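Local coordinates for xylulokinase (Brucella ovis, PDB 5VM1), which probably phosphorylates D-xylulose to D-xylulose 5-phosphate at the expense of ATP, as a member of the FGGY family of carbohydrate kinases, at residues 328-333 and 467-472; 414-419 and 463-468. One frame throughout, in Å; residues are numbered along the deposited sequence.

Interaction 1 of 2, residues 328-333 and 467-472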
loop_
_atom_site.group_PDB
_atom_site.type_symbol
_atom_site.label_atom_id
_atom_site.label_comp_id
_atom_site.label_asym_id
_atom_site.label_seq_id
_atom_site.Cartn_x
_atom_site.Cartn_y
_atom_site.Cartn_z
ATOM N N GLU A 328 -3.905 23.606 17.338
ATOM C CA GLU A 328 -3.212 22.458 17.902
ATOM C C GLU A 328 -3.954 21.804 19.065
ATOM O O GLU A 328 -3.683 20.635 19.366
ATOM C CB GLU A 328 -1.810 22.877 18.394
ATOM C CG GLU A 328 -0.940 23.675 17.406
ATOM C CD GLU A 328 -0.268 22.817 16.338
ATOM O OE1 GLU A 328 0.567 21.945 16.673
ATOM O OE2 GLU A 328 -0.570 23.034 15.150
ATOM N N THR A 329 -4.927 22.486 19.665
ATOM C CA THR A 329 -5.651 21.965 20.818
ATOM C C THR A 329 -6.926 21.241 20.381
ATOM O O THR A 329 -7.714 21.770 19.583
ATOM C CB THR A 329 -5.982 23.096 21.791
ATOM O OG1 THR A 329 -4.762 23.628 22.320
ATOM C CG2 THR A 329 -6.848 22.584 22.942
ATOM N N LEU A 330 -7.089 20.005 20.856
ATOM C CA LEU A 330 -8.270 19.221 20.522
ATOM C C LEU A 330 -9.505 19.838 21.166
ATOM O O LEU A 330 -9.468 20.292 22.317
ATOM C CB LEU A 330 -8.116 17.772 20.981
ATOM C CG LEU A 330 -9.059 16.756 20.313
ATOM C CD1 LEU A 330 -8.639 16.483 18.869
ATOM C CD2 LEU A 330 -9.138 15.453 21.078
ATOM N N LYS A 331 -10.588 19.887 20.400
ATOM C CA LYS A 331 -11.881 20.380 20.857
ATOM C C LYS A 331 -12.875 19.232 20.988
ATOM O O LYS A 331 -12.772 18.216 20.290
ATOM C CB LYS A 331 -12.434 21.413 19.879
ATOM C CG LYS A 331 -11.591 22.660 19.752
ATOM C CD LYS A 331 -12.180 23.549 18.692
ATOM C CE LYS A 331 -11.251 24.682 18.303
ATOM N NZ LYS A 331 -11.804 25.309 17.062
ATOM N N ALA A 332 -13.855 19.407 21.863
ATOM C CA ALA A 332 -14.928 18.426 21.952
ATOM C C ALA A 332 -15.738 18.464 20.665
ATOM O O ALA A 332 -15.925 19.535 20.093
ATOM C CB ALA A 332 -15.848 18.709 23.127
ATOM N N PRO A 333 -16.183 17.322 20.158
ATOM C CA PRO A 333 -16.959 17.345 18.914
ATOM C C PRO A 333 -18.212 18.188 19.100
ATOM O O PRO A 333 -18.802 18.247 20.188
ATOM C CB PRO A 333 -17.302 15.874 18.671
ATOM C CG PRO A 333 -16.294 15.105 19.463
ATOM C CD PRO A 333 -16.004 15.958 20.673
ATOM N N GLN A 467 -7.813 12.151 27.662
ATOM C CA GLN A 467 -8.714 11.427 28.551
ATOM C C GLN A 467 -10.010 12.203 28.762
ATOM O O GLN A 467 -11.098 11.612 28.783
ATOM C CB GLN A 467 -8.011 11.154 29.898
ATOM C CG GLN A 467 -7.927 9.672 30.349
ATOM C CD GLN A 467 -7.134 8.763 29.380
ATOM O OE1 GLN A 467 -6.186 9.203 28.702
ATOM N NE2 GLN A 467 -7.531 7.486 29.317
ATOM N N ALA A 468 -9.922 13.536 28.825
ATOM C CA ALA A 468 -11.107 14.355 29.067
ATOM C C ALA A 468 -12.100 14.275 27.919
ATOM O O ALA A 468 -13.304 14.427 28.139
ATOM C CB ALA A 468 -10.711 15.807 29.311
ATOM N N LEU A 469 -11.632 14.087 26.696
ATOM C CA LEU A 469 -12.516 14.048 25.545
ATOM C C LEU A 469 -12.858 12.625 25.075
ATOM O O LEU A 469 -13.542 12.482 24.050
ATOM C CB LEU A 469 -11.914 14.885 24.412
ATOM C CG LEU A 469 -11.860 16.371 24.787
ATOM C CD1 LEU A 469 -11.246 17.202 23.681
ATOM C CD2 LEU A 469 -13.271 16.875 25.109
ATOM N N LEU A 470 -12.445 11.579 25.818
ATOM C CA LEU A 470 -12.719 10.200 25.397
ATOM C C LEU A 470 -14.209 9.911 25.344
ATOM O O LEU A 470 -14.691 9.234 24.421
ATOM C CB LEU A 470 -12.070 9.200 26.346
ATOM C CG LEU A 470 -10.608 8.886 26.100
ATOM C CD1 LEU A 470 -10.158 7.910 27.159
ATOM C CD2 LEU A 470 -10.355 8.363 24.676
ATOM N N SER A 471 -14.948 10.396 26.339
ATOM C CA SER A 471 -16.379 10.148 26.386
ATOM C C SER A 471 -17.100 10.905 25.283
ATOM O O SER A 471 -17.946 10.341 24.583
ATOM C CB SER A 471 -16.920 10.540 27.761
ATOM O OG SER A 471 -18.309 10.308 27.841
ATOM N N ALA A 472 -16.764 12.184 25.097
ATOM C CA ALA A 472 -17.409 12.959 24.043
ATOM C C ALA A 472 -17.117 12.370 22.670
ATOM O O ALA A 472 -17.988 12.370 21.792
ATOM C CB ALA A 472 -16.983 14.426 24.119
#

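Interaction 2 of 2, residues 414-419 and 463-468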
loop_
_atom_site.group_PDB
_atom_site.type_symbol
_atom_site.label_atom_id
_atom_site.label_comp_id
_atom_site.label_asym_id
_atom_site.label_seq_id
_atom_site.Cartn_x
_atom_site.Cartn_y
_atom_site.Cartn_z
ATOM N N ALA A 414 -7.003 13.760 17.405
ATOM C CA ALA A 414 -8.340 13.246 17.146
ATOM C C ALA A 414 -8.332 11.731 16.958
ATOM O O ALA A 414 -9.190 11.034 17.511
ATOM C CB ALA A 414 -8.940 13.939 15.924
ATOM N N ILE A 415 -7.374 11.199 16.192
ATOM C CA ILE A 415 -7.331 9.753 15.947
ATOM C C ILE A 415 -6.995 8.988 17.234
ATOM O O ILE A 415 -7.592 7.943 17.523
ATOM C CB ILE A 415 -6.339 9.442 14.808
ATOM C CG1 ILE A 415 -6.794 10.149 13.527
ATOM C CG2 ILE A 415 -6.243 7.957 14.568
ATOM C CD1 ILE A 415 -5.756 10.194 12.406
ATOM N N ALA A 416 -6.060 9.508 18.037
ATOM C CA ALA A 416 -5.727 8.858 19.304
ATOM C C ALA A 416 -6.916 8.863 20.255
ATOM O O ALA A 416 -7.184 7.869 20.942
ATOM C CB ALA A 416 -4.525 9.541 19.962
ATOM N N THR A 417 -7.624 9.981 20.342
ATOM C CA THR A 417 -8.746 9.996 21.259
ATOM C C THR A 417 -9.910 9.151 20.744
ATOM O O THR A 417 -10.643 8.544 21.543
ATOM C CB THR A 417 -9.135 11.444 21.542
ATOM O OG1 THR A 417 -7.992 12.106 22.115
ATOM C CG2 THR A 417 -10.360 11.535 22.484
ATOM N N ALA A 418 -10.064 9.048 19.423
ATOM C CA ALA A 418 -11.134 8.221 18.892
ATOM C C ALA A 418 -10.860 6.736 19.131
ATOM O O ALA A 418 -11.792 5.967 19.384
ATOM C CB ALA A 418 -11.350 8.526 17.408
ATOM N N LEU A 419 -9.588 6.312 19.053
ATOM C CA LEU A 419 -9.194 4.916 19.249
ATOM C C LEU A 419 -8.836 4.586 20.684
ATOM O O LEU A 419 -8.852 3.409 21.056
ATOM C CB LEU A 419 -7.964 4.581 18.400
ATOM C CG LEU A 419 -8.006 4.937 16.915
ATOM C CD1 LEU A 419 -6.695 4.582 16.293
ATOM C CD2 LEU A 419 -9.140 4.236 16.169
ATOM N N ILE A 463 1.616 11.118 20.801
ATOM C CA ILE A 463 0.339 11.784 20.994
ATOM C C ILE A 463 -0.533 10.835 21.799
ATOM O O ILE A 463 -0.949 9.789 21.294
ATOM C CB ILE A 463 -0.302 12.123 19.648
ATOM C CG1 ILE A 463 0.749 12.820 18.770
ATOM C CG2 ILE A 463 -1.616 12.900 19.850
ATOM C CD1 ILE A 463 0.347 14.138 18.253
ATOM N N GLU A 464 -0.813 11.199 23.072
ATOM C CA GLU A 464 -1.602 10.333 23.929
ATOM C C GLU A 464 -3.081 10.663 23.774
ATOM O O GLU A 464 -3.428 11.793 23.434
ATOM C CB GLU A 464 -1.178 10.495 25.385
ATOM C CG GLU A 464 0.287 10.167 25.659
ATOM C CD GLU A 464 0.586 8.663 25.650
ATOM O OE1 GLU A 464 -0.364 7.849 25.619
ATOM O OE2 GLU A 464 1.777 8.288 25.719
ATOM N N PRO A 465 -3.991 9.716 24.006
ATOM C CA PRO A 465 -5.417 10.051 23.911
ATOM C C PRO A 465 -5.781 11.077 24.968
ATOM O O PRO A 465 -5.303 11.010 26.104
ATOM C CB PRO A 465 -6.120 8.711 24.171
ATOM C CG PRO A 465 -5.080 7.661 23.936
ATOM C CD PRO A 465 -3.777 8.293 24.326
ATOM N N GLU A 466 -6.644 12.025 24.589
ATOM C CA GLU A 466 -7.125 13.054 25.512
ATOM C C GLU A 466 -8.188 12.440 26.412
ATOM O O GLU A 466 -9.345 12.277 26.006
ATOM C CB GLU A 466 -7.696 14.240 24.745
ATOM C CG GLU A 466 -6.732 14.974 23.857
ATOM C CD GLU A 466 -6.004 16.064 24.604
ATOM O OE1 GLU A 466 -6.386 16.316 25.763
ATOM O OE2 GLU A 466 -5.074 16.676 24.034
ATOM N N GLN A 467 -7.813 12.151 27.662
ATOM C CA GLN A 467 -8.714 11.427 28.551
ATOM C C GLN A 467 -10.010 12.203 28.762
ATOM O O GLN A 467 -11.098 11.612 28.783
ATOM C CB GLN A 467 -8.011 11.154 29.898
ATOM C CG GLN A 467 -7.927 9.672 30.349
ATOM C CD GLN A 467 -7.134 8.763 29.380
ATOM O OE1 GLN A 467 -6.186 9.203 28.702
ATOM N NE2 GLN A 467 -7.531 7.486 29.317
ATOM N N ALA A 468 -9.922 13.536 28.825
ATOM C CA ALA A 468 -11.107 14.355 29.067
ATOM C C ALA A 468 -12.100 14.275 27.919
ATOM O O ALA A 468 -13.304 14.427 28.139
ATOM C CB ALA A 468 -10.711 15.807 29.311
#

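Interaction 1 of 2, residues 328-333 and 467-472
L469 carries the apolar packing between the loop 328-333 and the start of the C-terminal helix 470-488. Its CG is anti to the carbonyl carbon (chi1 -66°) and its chi2 is extended. This sends the two methyls out toward the loop, where each meets a different part of it. CD1 touches the side chain of L330, with L330 CD2 3.8 Å from L469 CD1. The same L469 CD1 also rests on the backbone, 3.7 Å from K331 C. The other branch reaches the next residue along, and L469 CD2 lies 3.7 Å from A332 CB. L330 has CG anti to its backbone N (chi1 -161°), and the two leucines run past each other in opposite directions.

L469 is the N-cap residue of helix 470-488, so the contact sits on the helix's first turn. The loop joins helix 319-326 to strand 337-339 in the C-terminal half of this FGGY kinase. Within that first turn, a smaller contact follows: A472 CB is 3.9 Å from P333 CD, at the ring atom next to the proline nitrogen.

No hydrogen bond links the two segments. The polar ties of the loop go to other helices instead. K331 N is hydrogen-bonded to Y410 OH, E328 OE1 to T409 OG1, and E328 O to K413 NZ, all on helix 409-419. A332 O has a weak hydrogen bond with Q372 NE2 on helix 367-390. L330 also packs on helix 409-419 and on Y473, and is buried. A332 and K331 stay exposed, with the lysine CB directed away from the helix start.

Interaction 2 of 2, residues 414-419 and 463-468
The last turn of helix 409-419, through A416 and T417, packs against the loop that leaves edge strand 459-463 and leads to the C-terminal helix 470-488. One hydrogen bond fixes the loop to the helix. E466 N donates to T417 OG1 over 2.8 Å, and the bond is nearly straight at 165°. T417 has OG1 beside its own backbone N and anti to the carbonyl carbon (chi1 -59°). OG1 is also hydrogen-bonded to K413 O, one turn earlier, so two bonds grip the hydroxyl and hold its rotation. The E466 side chain crosses T417 obliquely, with E466 CB 3.4 Å from T417 OG1, and then bends at chi2 so that its carboxylate leads away.

Strand 459-463 is one of the two outermost strands of the mixed sheet of the C-terminal domain, which has the actin-like ATPase (ASKHA) fold shared by FGGY kinases. I463 pairs by backbone hydrogen bonds with I423. Just beyond it, the chain passes over A416. A416 CB lies 3.8 Å from I463 O, and it also faces the apolar side chains of I463 and P465 more loosely. The proline ring sits by the helix backbone, with P465 CB 3.5 Å from A416 O.

In the fold
Both contacts lie on the same side of the chain's centre, with their own centres about 7 Å apart and away from the predicted catalytic and substrate-binding residues. They share Q467 and A468, on the chain between strand 459-463 and helix 470-488. Interaction 2 is partly buried, and a hydrogen bond to a buried threonine joins helix and loop there. Interaction 1 lies nearer the surface, has no hydrogen bond between its segments and rests on apolar packing. Helix 409-419 connects the two. L330 of interaction 1 packs on A414 and T417 of interaction 2, and the L470 side chain packs beside the backbone of T417. The helix thus meets the loop 328-333, the loop 463-468 and the start of helix 470-488.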